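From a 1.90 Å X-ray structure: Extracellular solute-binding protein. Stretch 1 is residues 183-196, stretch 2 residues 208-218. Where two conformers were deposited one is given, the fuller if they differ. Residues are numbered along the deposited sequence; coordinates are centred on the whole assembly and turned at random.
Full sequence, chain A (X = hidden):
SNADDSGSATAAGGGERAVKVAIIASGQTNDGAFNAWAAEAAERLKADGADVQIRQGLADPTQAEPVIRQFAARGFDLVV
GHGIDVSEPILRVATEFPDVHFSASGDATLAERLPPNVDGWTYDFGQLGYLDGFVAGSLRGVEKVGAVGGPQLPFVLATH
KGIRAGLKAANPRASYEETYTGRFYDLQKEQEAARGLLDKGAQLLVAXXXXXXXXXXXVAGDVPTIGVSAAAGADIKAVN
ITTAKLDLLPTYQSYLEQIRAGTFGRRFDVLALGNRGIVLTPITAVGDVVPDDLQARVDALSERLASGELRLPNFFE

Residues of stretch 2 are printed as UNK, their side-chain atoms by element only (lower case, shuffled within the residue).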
ATOM      1  N   ARG A 183      -3.374   5.379 -17.841  1.00 19.12           N
ATOM      2  CA  ARG A 183      -2.183   6.143 -17.425  1.00 22.78           C
ATOM      3  C   ARG A 183      -1.983   6.077 -15.928  1.00 19.96           C
ATOM      4  O   ARG A 183      -2.946   5.890 -15.191  1.00 22.14           O
ATOM      5  CB  ARG A 183      -2.352   7.624 -17.784  1.00 27.68           C
ATOM      6  CG  ARG A 183      -2.519   7.907 -19.260  1.00 34.04           C
ATOM      7  CD  ARG A 183      -1.201   7.757 -19.999  1.00 39.93           C
ATOM      8  NE  ARG A 183      -1.287   8.315 -21.350  1.00 54.26           N
ATOM      9  CZ  ARG A 183      -1.548   7.625 -22.465  1.00 59.96           C
ATOM     10  NH1 ARG A 183      -1.752   6.308 -22.440  1.00 66.88           N
ATOM     11  NH2 ARG A 183      -1.604   8.265 -23.628  1.00 61.41           N
ATOM     12  N   PHE A 184      -0.743   6.242 -15.468  1.00 17.39           N
ATOM     13  CA  PHE A 184      -0.503   6.484 -14.045  1.00 20.24           C
ATOM     14  C   PHE A 184      -0.619   7.981 -13.743  1.00 19.89           C
ATOM     15  O   PHE A 184      -0.106   8.791 -14.496  1.00 17.61           O
ATOM     16  CB  PHE A 184       0.890   6.037 -13.629  1.00 21.48           C
ATOM     17  CG  PHE A 184       1.084   4.546 -13.612  1.00 23.13           C
ATOM     18  CD1 PHE A 184       0.304   3.737 -12.808  1.00 23.32           C
ATOM     19  CD2 PHE A 184       2.092   3.962 -14.366  1.00 25.42           C
ATOM     20  CE1 PHE A 184       0.505   2.367 -12.767  1.00 24.30           C
ATOM     21  CE2 PHE A 184       2.295   2.589 -14.338  1.00 25.92           C
ATOM     22  CZ  PHE A 184       1.505   1.792 -13.533  1.00 23.54           C
ATOM     23  N   TYR A 185      -1.302   8.331 -12.654  1.00 20.55           N
ATOM     24  CA  TYR A 185      -1.267   9.690 -12.097  1.00 21.20           C
ATOM     25  C   TYR A 185      -1.788  10.751 -13.081  1.00 19.87           C
ATOM     26  O   TYR A 185      -1.320  11.876 -13.059  1.00 23.94           O
ATOM     27  CB  TYR A 185       0.175  10.020 -11.648  1.00 24.08           C
ATOM     28  CG  TYR A 185       0.347  11.128 -10.618  1.00 30.05           C
ATOM     29  CD1 TYR A 185      -0.499  11.236  -9.521  1.00 35.13           C
ATOM     30  CD2 TYR A 185       1.392  12.059 -10.726  1.00 37.31           C
ATOM     31  CE1 TYR A 185      -0.333  12.245  -8.578  1.00 38.65           C
ATOM     32  CE2 TYR A 185       1.565  13.063  -9.786  1.00 40.39           C
ATOM     33  CZ  TYR A 185       0.696  13.149  -8.712  1.00 38.20           C
ATOM     34  OH  TYR A 185       0.839  14.131  -7.763  1.00 39.16           O
ATOM     35  N   ASP A 186      -2.737  10.388 -13.947  1.00 17.99           N
ATOM     36  CA  ASP A 186      -3.399  11.369 -14.817  1.00 18.31           C
ATOM     37  C   ASP A 186      -4.681  11.782 -14.127  1.00 15.75           C
ATOM     38  O   ASP A 186      -5.732  11.199 -14.342  1.00 15.50           O
ATOM     39  CB  ASP A 186      -3.703  10.813 -16.209  1.00 18.24           C
ATOM     40  CG  ASP A 186      -4.151  11.896 -17.184  1.00 22.26           C
ATOM     41  OD1 ASP A 186      -4.877  12.841 -16.794  1.00 19.50           O
ATOM     42  OD2 ASP A 186      -3.779  11.795 -18.358  1.00 24.54           O
ATOM     43  N   LEU A 187      -4.571  12.792 -13.281  1.00 15.87           N
ATOM     44  CA  LEU A 187      -5.661  13.155 -12.389  1.00 16.58           C
ATOM     45  C   LEU A 187      -6.857  13.691 -13.165  1.00 16.77           C
ATOM     46  O   LEU A 187      -7.995  13.504 -12.764  1.00 16.06           O
ATOM     47  CB  LEU A 187      -5.170  14.150 -11.345  1.00 16.67           C
ATOM     48  CG  LEU A 187      -4.005  13.683 -10.472  1.00 18.09           C
ATOM     49  CD1 LEU A 187      -3.654  14.756  -9.463  1.00 19.83           C
ATOM     50  CD2 LEU A 187      -4.306  12.386  -9.734  1.00 19.02           C
ATOM     51  N   GLN A 188      -6.594  14.328 -14.300  1.00 17.18           N
ATOM     52  CA  GLN A 188      -7.657  14.910 -15.112  1.00 17.79           C
ATOM     53  C   GLN A 188      -8.511  13.825 -15.765  1.00 15.47           C
ATOM     54  O   GLN A 188      -9.738  13.885 -15.706  1.00 15.28           O
ATOM     55  CB  GLN A 188      -7.045  15.888 -16.130  1.00 22.46           C
ATOM     56  CG  GLN A 188      -6.398  17.063 -15.389  1.00 28.16           C
ATOM     57  CD  GLN A 188      -5.491  17.943 -16.238  1.00 28.35           C
ATOM     58  OE1 GLN A 188      -5.145  17.610 -17.370  1.00 34.73           O
ATOM     59  NE2 GLN A 188      -5.088  19.066 -15.674  1.00 20.19           N
ATOM     60  N   LYS A 189      -7.873  12.798 -16.322  1.00 15.24           N
ATOM     61  CA  LYS A 189      -8.617  11.658 -16.867  1.00 16.82           C
ATOM     62  C   LYS A 189      -9.299  10.865 -15.743  1.00 14.71           C
ATOM     63  O   LYS A 189     -10.404  10.364 -15.918  1.00 13.79           O
ATOM     64  CB  LYS A 189      -7.712  10.725 -17.664  1.00 19.72           C
ATOM     65  CG  LYS A 189      -7.329  11.262 -19.032  1.00 25.25           C
ATOM     66  CD  LYS A 189      -6.512  10.239 -19.817  1.00 31.24           C
ATOM     67  CE  LYS A 189      -5.916  10.845 -21.088  1.00 35.56           C
ATOM     68  NZ  LYS A 189      -4.777  10.031 -21.609  1.00 41.20           N
ATOM     69  N   GLU A 190      -8.639  10.772 -14.591  1.00 13.21           N
ATOM     70  CA  GLU A 190      -9.221  10.097 -13.429  1.00 13.64           C
ATOM     71  C   GLU A 190     -10.501  10.788 -12.983  1.00 14.49           C
ATOM     72  O   GLU A 190     -11.519  10.137 -12.770  1.00 13.87           O
ATOM     73  CB  GLU A 190      -8.240  10.085 -12.270  1.00 14.30           C
ATOM     74  CG  GLU A 190      -8.678   9.189 -11.122  1.00 15.23           C
ATOM     75  CD  GLU A 190      -7.762   9.353  -9.945  1.00 15.14           C
ATOM     76  OE1 GLU A 190      -6.857   8.506  -9.784  1.00 17.31           O
ATOM     77  OE2 GLU A 190      -7.912  10.364  -9.224  1.00 14.06           O
ATOM     78  N   GLN A 191     -10.443  12.112 -12.858  1.00 14.07           N
ATOM     79  CA  GLN A 191     -11.642  12.892 -12.563  1.00 14.48           C
ATOM     80  C   GLN A 191     -12.793  12.647 -13.561  1.00 14.81           C
ATOM     81  O   GLN A 191     -13.927  12.392 -13.141  1.00 12.72           O
ATOM     82  CB  GLN A 191     -11.317  14.376 -12.428  1.00 15.97           C
ATOM     83  CG  GLN A 191     -12.535  15.200 -12.023  1.00 17.18           C
ATOM     84  CD  GLN A 191     -12.197  16.568 -11.489  1.00 18.38           C
ATOM     85  OE1 GLN A 191     -11.034  16.945 -11.367  1.00 19.78           O
ATOM     86  NE2 GLN A 191     -13.230  17.322 -11.144  1.00 20.25           N
ATOM     87  N   GLU A 192     -12.495  12.714 -14.857  0.50 15.17           N
ATOM     88  CA  GLU A 192     -13.483  12.473 -15.908  0.50 16.20           C
ATOM     89  C   GLU A 192     -14.105  11.075 -15.813  0.50 16.00           C
ATOM     90  O   GLU A 192     -15.324  10.912 -15.957  0.50 15.59           O
ATOM     91  CB  GLU A 192     -12.828  12.667 -17.289  0.50 17.47           C
ATOM     92  CG  GLU A 192     -12.436  14.112 -17.568  0.50 17.91           C
ATOM     93  CD  GLU A 192     -11.428  14.284 -18.700  0.50 21.11           C
ATOM     94  OE1 GLU A 192     -10.973  13.280 -19.312  0.50 20.84           O
ATOM     95  OE2 GLU A 192     -11.083  15.451 -18.979  0.50 22.49           O
ATOM     96  N   ALA A 193     -13.266  10.070 -15.572  1.00 15.43           N
ATOM     97  CA  ALA A 193     -13.730   8.690 -15.447  1.00 15.77           C
ATOM     98  C   ALA A 193     -14.648   8.557 -14.235  1.00 13.25           C
ATOM     99  O   ALA A 193     -15.704   7.963 -14.333  1.00 15.43           O
ATOM    100  CB  ALA A 193     -12.551   7.718 -15.342  1.00 15.26           C
ATOM    101  N   ALA A 194     -14.257   9.147 -13.109  1.00 14.23           N
ATOM    102  CA  ALA A 194     -15.076   9.091 -11.890  1.00 14.67           C
ATOM    103  C   ALA A 194     -16.438   9.786 -12.061  1.00 16.27           C
ATOM    104  O   ALA A 194     -17.472   9.275 -11.613  1.00 16.05           O
ATOM    105  CB  ALA A 194     -14.311   9.668 -10.717  1.00 13.96           C
ATOM    106  N   ARG A 195     -16.437  10.949 -12.714  0.70 16.52           N
ATOM    107  CA  ARG A 195     -17.684  11.665 -13.031  0.70 16.61           C
ATOM    108  C   ARG A 195     -18.616  10.804 -13.904  0.70 15.22           C
ATOM    109  O   ARG A 195     -19.830  10.776 -13.696  0.70 16.83           O
ATOM    110  CB  ARG A 195     -17.364  13.011 -13.711  0.70 17.20           C
ATOM    111  CG  ARG A 195     -18.551  13.934 -13.950  0.70 17.87           C
ATOM    112  CD  ARG A 195     -18.088  15.322 -14.410  0.70 18.38           C
ATOM    113  NE  ARG A 195     -17.315  15.317 -15.654  0.70 18.10           N
ATOM    114  CZ  ARG A 195     -16.018  15.634 -15.803  0.70 17.72           C
ATOM    115  NH1 ARG A 195     -15.482  15.585 -17.018  0.70 15.23           N
ATOM    116  NH2 ARG A 195     -15.237  16.001 -14.778  0.70 16.86           N
ATOM    117  N   GLY A 196     -18.050  10.080 -14.863  1.00 14.69           N
ATOM    118  CA  GLY A 196     -18.835   9.198 -15.713  1.00 15.62           C
ATOM    119  C   GLY A 196     -19.548   8.105 -14.918  1.00 16.92           C
ATOM    120  O   GLY A 196     -20.729   7.833 -15.147  1.00 17.85           O
ATOM    121  N   UNK A 208      -7.961   3.163  -7.292  1.00 14.30           N
ATOM    122  CA  UNK A 208      -6.798   2.267  -7.206  1.00 14.79           C
ATOM    123  C   UNK A 208      -5.501   2.916  -7.661  1.00 16.16           C
ATOM    124  O   UNK A 208      -4.420   2.362  -7.444  1.00 14.29           O
ATOM    125  o   UNK A 208      -7.189   1.293  -9.383  1.00 16.26           O
ATOM    126  c   UNK A 208      -7.008   0.985  -8.003  1.00 15.71           C
ATOM    127  c   UNK A 208      -8.215   0.245  -7.473  1.00 16.60           C
ATOM    128  N   UNK A 209      -5.593   4.070  -8.311  1.00 14.79           N
ATOM    129  CA  UNK A 209      -4.409   4.840  -8.613  1.00 17.03           C
ATOM    130  C   UNK A 209      -4.335   5.995  -7.590  1.00 17.98           C
ATOM    131  O   UNK A 209      -4.638   5.785  -6.421  1.00 18.26           O
ATOM    132  o   UNK A 209      -2.132   4.932 -10.624  1.00 25.63           O
ATOM    133  c   UNK A 209      -3.049   5.766 -10.551  1.00 21.93           C
ATOM    134  c   UNK A 209      -4.424   5.309 -10.076  1.00 17.97           C
ATOM    135  o   UNK A 209      -2.871   6.965 -10.820  1.00 23.15           O
ATOM    136  N   UNK A 210      -3.964   7.205  -7.998  1.00 15.66           N
ATOM    137  CA  UNK A 210      -3.748   8.275  -7.038  1.00 16.98           C
ATOM    138  C   UNK A 210      -5.027   8.625  -6.270  1.00 16.03           C
ATOM    139  O   UNK A 210      -5.025   8.689  -5.039  1.00 16.59           O
ATOM    140  o   UNK A 210      -3.879  11.399  -6.476  1.00 17.72           O
ATOM    141  o   UNK A 210      -1.810  10.779  -6.234  1.00 25.10           O
ATOM    142  c   UNK A 210      -2.935  10.650  -6.754  1.00 19.61           C
ATOM    143  c   UNK A 210      -3.184   9.519  -7.728  1.00 18.87           C
ATOM    144  N   UNK A 211      -6.106   8.844  -7.006  1.00 13.12           N
ATOM    145  CA  UNK A 211      -7.395   9.159  -6.413  1.00 14.65           C
ATOM    146  C   UNK A 211      -7.766  10.640  -6.288  1.00 14.83           C
ATOM    147  O   UNK A 211      -8.927  10.937  -6.087  1.00 14.45           O
ATOM    148  N   UNK A 212      -6.813  11.567  -6.375  1.00 15.14           N
ATOM    149  CA  UNK A 212      -7.146  12.997  -6.173  1.00 16.42           C
ATOM    150  C   UNK A 212      -8.187  13.543  -7.161  1.00 17.12           C
ATOM    151  O   UNK A 212      -8.999  14.402  -6.801  1.00 18.85           O
ATOM    152  c   UNK A 212      -3.945  14.679  -4.860  1.00 21.19           C
ATOM    153  n   UNK A 212      -0.718  12.972  -5.172  1.00 24.65           N
ATOM    154  c   UNK A 212      -5.904  13.866  -6.182  1.00 17.57           C
ATOM    155  c   UNK A 212      -1.594  13.939  -4.909  1.00 20.91           C
ATOM    156  n   UNK A 212      -2.886  13.734  -5.141  1.00 19.19           N
ATOM    157  c   UNK A 212      -5.280  13.979  -4.806  1.00 19.03           C
ATOM    158  n   UNK A 212      -1.163  15.088  -4.413  1.00 22.72           N
ATOM    159  N   UNK A 213      -8.171  13.037  -8.387  1.00 16.22           N
ATOM    160  CA  UNK A 213      -9.126  13.454  -9.413  1.00 15.27           C
ATOM    161  C   UNK A 213     -10.488  12.860  -9.140  1.00 15.52           C
ATOM    162  O   UNK A 213     -11.503  13.547  -9.181  1.00 14.56           O
ATOM    163  N   UNK A 214     -10.503  11.570  -8.835  1.00 15.85           N
ATOM    164  CA  UNK A 214     -11.721  10.893  -8.412  1.00 14.89           C
ATOM    165  C   UNK A 214     -12.354  11.599  -7.207  1.00 13.45           C
ATOM    166  O   UNK A 214     -13.575  11.737  -7.122  1.00 14.32           O
ATOM    167  c   UNK A 214     -11.379   9.429  -8.094  1.00 14.99           C
ATOM    168  c   UNK A 214     -12.356   8.567  -5.975  1.00 15.30           C
ATOM    169  c   UNK A 214     -12.455   8.543  -7.488  1.00 15.57           C
ATOM    170  c   UNK A 214     -12.343   7.127  -8.056  1.00 15.82           C
ATOM    171  N   UNK A 215     -11.500  12.036  -6.284  1.00 12.64           N
ATOM    172  CA  UNK A 215     -11.910  12.734  -5.080  1.00 15.62           C
ATOM    173  C   UNK A 215     -12.631  14.042  -5.371  1.00 16.04           C
ATOM    174  O   UNK A 215     -13.630  14.364  -4.720  1.00 13.97           O
ATOM    175  N   UNK A 216     -12.125  14.783  -6.355  1.00 16.16           N
ATOM    176  CA  UNK A 216     -12.797  15.993  -6.821  1.00 18.23           C
ATOM    177  C   UNK A 216     -14.194  15.693  -7.341  1.00 15.16           C
ATOM    178  O   UNK A 216     -15.158  16.403  -7.024  1.00 17.46           O
ATOM    179  n   UNK A 216     -10.070  18.915  -5.782  1.00 36.92           N
ATOM    180  c   UNK A 216     -11.989  16.663  -7.941  1.00 20.70           C
ATOM    181  c   UNK A 216     -10.940  18.603  -6.734  1.00 33.30           C
ATOM    182  o   UNK A 216     -11.890  19.337  -7.039  1.00 40.03           O
ATOM    183  c   UNK A 216     -10.706  17.285  -7.453  1.00 26.89           C
ATOM    184  N   UNK A 217     -14.305  14.655  -8.161  1.00 14.23           N
ATOM    185  CA  UNK A 217     -15.593  14.278  -8.729  1.00 15.72           C
ATOM    186  C   UNK A 217     -16.577  13.878  -7.629  1.00 16.72           C
ATOM    187  O   UNK A 217     -17.773  14.197  -7.692  1.00 15.86           O
ATOM    188  c   UNK A 217     -15.420  13.135  -9.719  1.00 15.89           C
ATOM    189  N   UNK A 218     -16.063  13.159  -6.641  1.00 16.68           N
ATOM    190  CA  UNK A 218     -16.855  12.732  -5.495  1.00 16.36           C
ATOM    191  C   UNK A 218     -17.400  13.924  -4.699  1.00 14.74           C
ATOM    192  O   UNK A 218     -18.566  13.938  -4.313  1.00 15.90           O
ATOM    193  c   UNK A 218     -16.015  11.838  -4.591  1.00 15.21           C
TER
HETATM  194  O   HOH W   1      -7.665   5.955  -9.081  1.00 14.69           O
HETATM  195  O   HOH W   2      -4.745   8.692 -11.488  1.00 21.96           O
HETATM  196  O   HOH W   3     -12.869  19.687  -9.628  1.00 30.03           O

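Position 208 carries three side-chain atoms: a first carbon that branches to one oxygen and one carbon. A beta-branched hydroxyl of this kind is threonine, T208; it stays clear of stretch 1, and its hydroxyl is bonded elsewhere in the structure.

At position 209 two carbons end in a pair of oxygens, the short carboxylate of aspartate, and the CA-to-CB bond points toward stretch 1. This is D209. Its OD2 accepts a hydrogen bond from Y185 N at 2.8 Å, while OD1 lies 3.5 Å from F184 CD1, at the edge of that ring and near its plane.

Position 210 has the same composition, two carbons with two terminal oxygens, and so is also aspartate, D210. Its OD1 packs 3.4 Å from L187 CD2, and its OD2 lies 3.1 Å from Y185 CE1 at the edge of the tyrosine ring.

Position 211 has no side-chain atoms and is glycine. At phi/psi of 95/-18° a CB would be jammed against the carbonyl oxygen of the preceding residue, so the backbone itself calls for G211. Its N donates to E190 OE1 at 2.9 Å.

Position 212 shows three carbons, a nitrogen, and a carbon bearing two further nitrogens: a guanidinium, hence R212. Its CB lies 4.1 Å from L187 CD1. The guanidinium turns back to D210, with NE to OD1 at 2.9 Å and NH2 to OD2 at 2.7 Å in a salt bridge, and Y185 OH sits over one of its faces.

Position 213 again lacks a side chain, here where the helices come very close. A CB would point toward stretch 1 and lie 2.1 Å from L187 O and 2.9 Å from Q191 N, both clashes. G213 instead brings its CA to 3.5 Å from L187 O in a CA-H...O contact.

Four carbons forked at the second identify position 214 as leucine, L214, whose CG lies 3.9 Å from A194 CB.

Position 215 has no side-chain atoms and no contact with stretch 1; it is G215.

Three carbons, the last carrying one oxygen and one nitrogen, form a side chain ending in an amide, so position 216 is glutamine, Q216. Q216 CB is 3.5 Å from Q191 NE2, and water 3 links that NE2 to Q216 OE1.

Position 217 has a single carbon, alanine A217, whose CB packs 3.8 Å from A194 CB.

Position 218 also has one carbon and is A218, which does not reach stretch 1.

The contact centres on E190, a buried carboxylate held at the start of the second helix. Besides the bond from G211, its OE2 receives L214 N at 2.9 Å and, weakly, G213 N at 2.8 Å, satisfying amides that have no helical carbonyl before them. Water 1 donates to E190 OE1 and accepts from D209 N. The side-chain-free G213 lets the helices approach to 7.0 Å at 40°, and small alanines continue the packing beyond it.

Stretch 2 208-218: TDDGRGLGQAA
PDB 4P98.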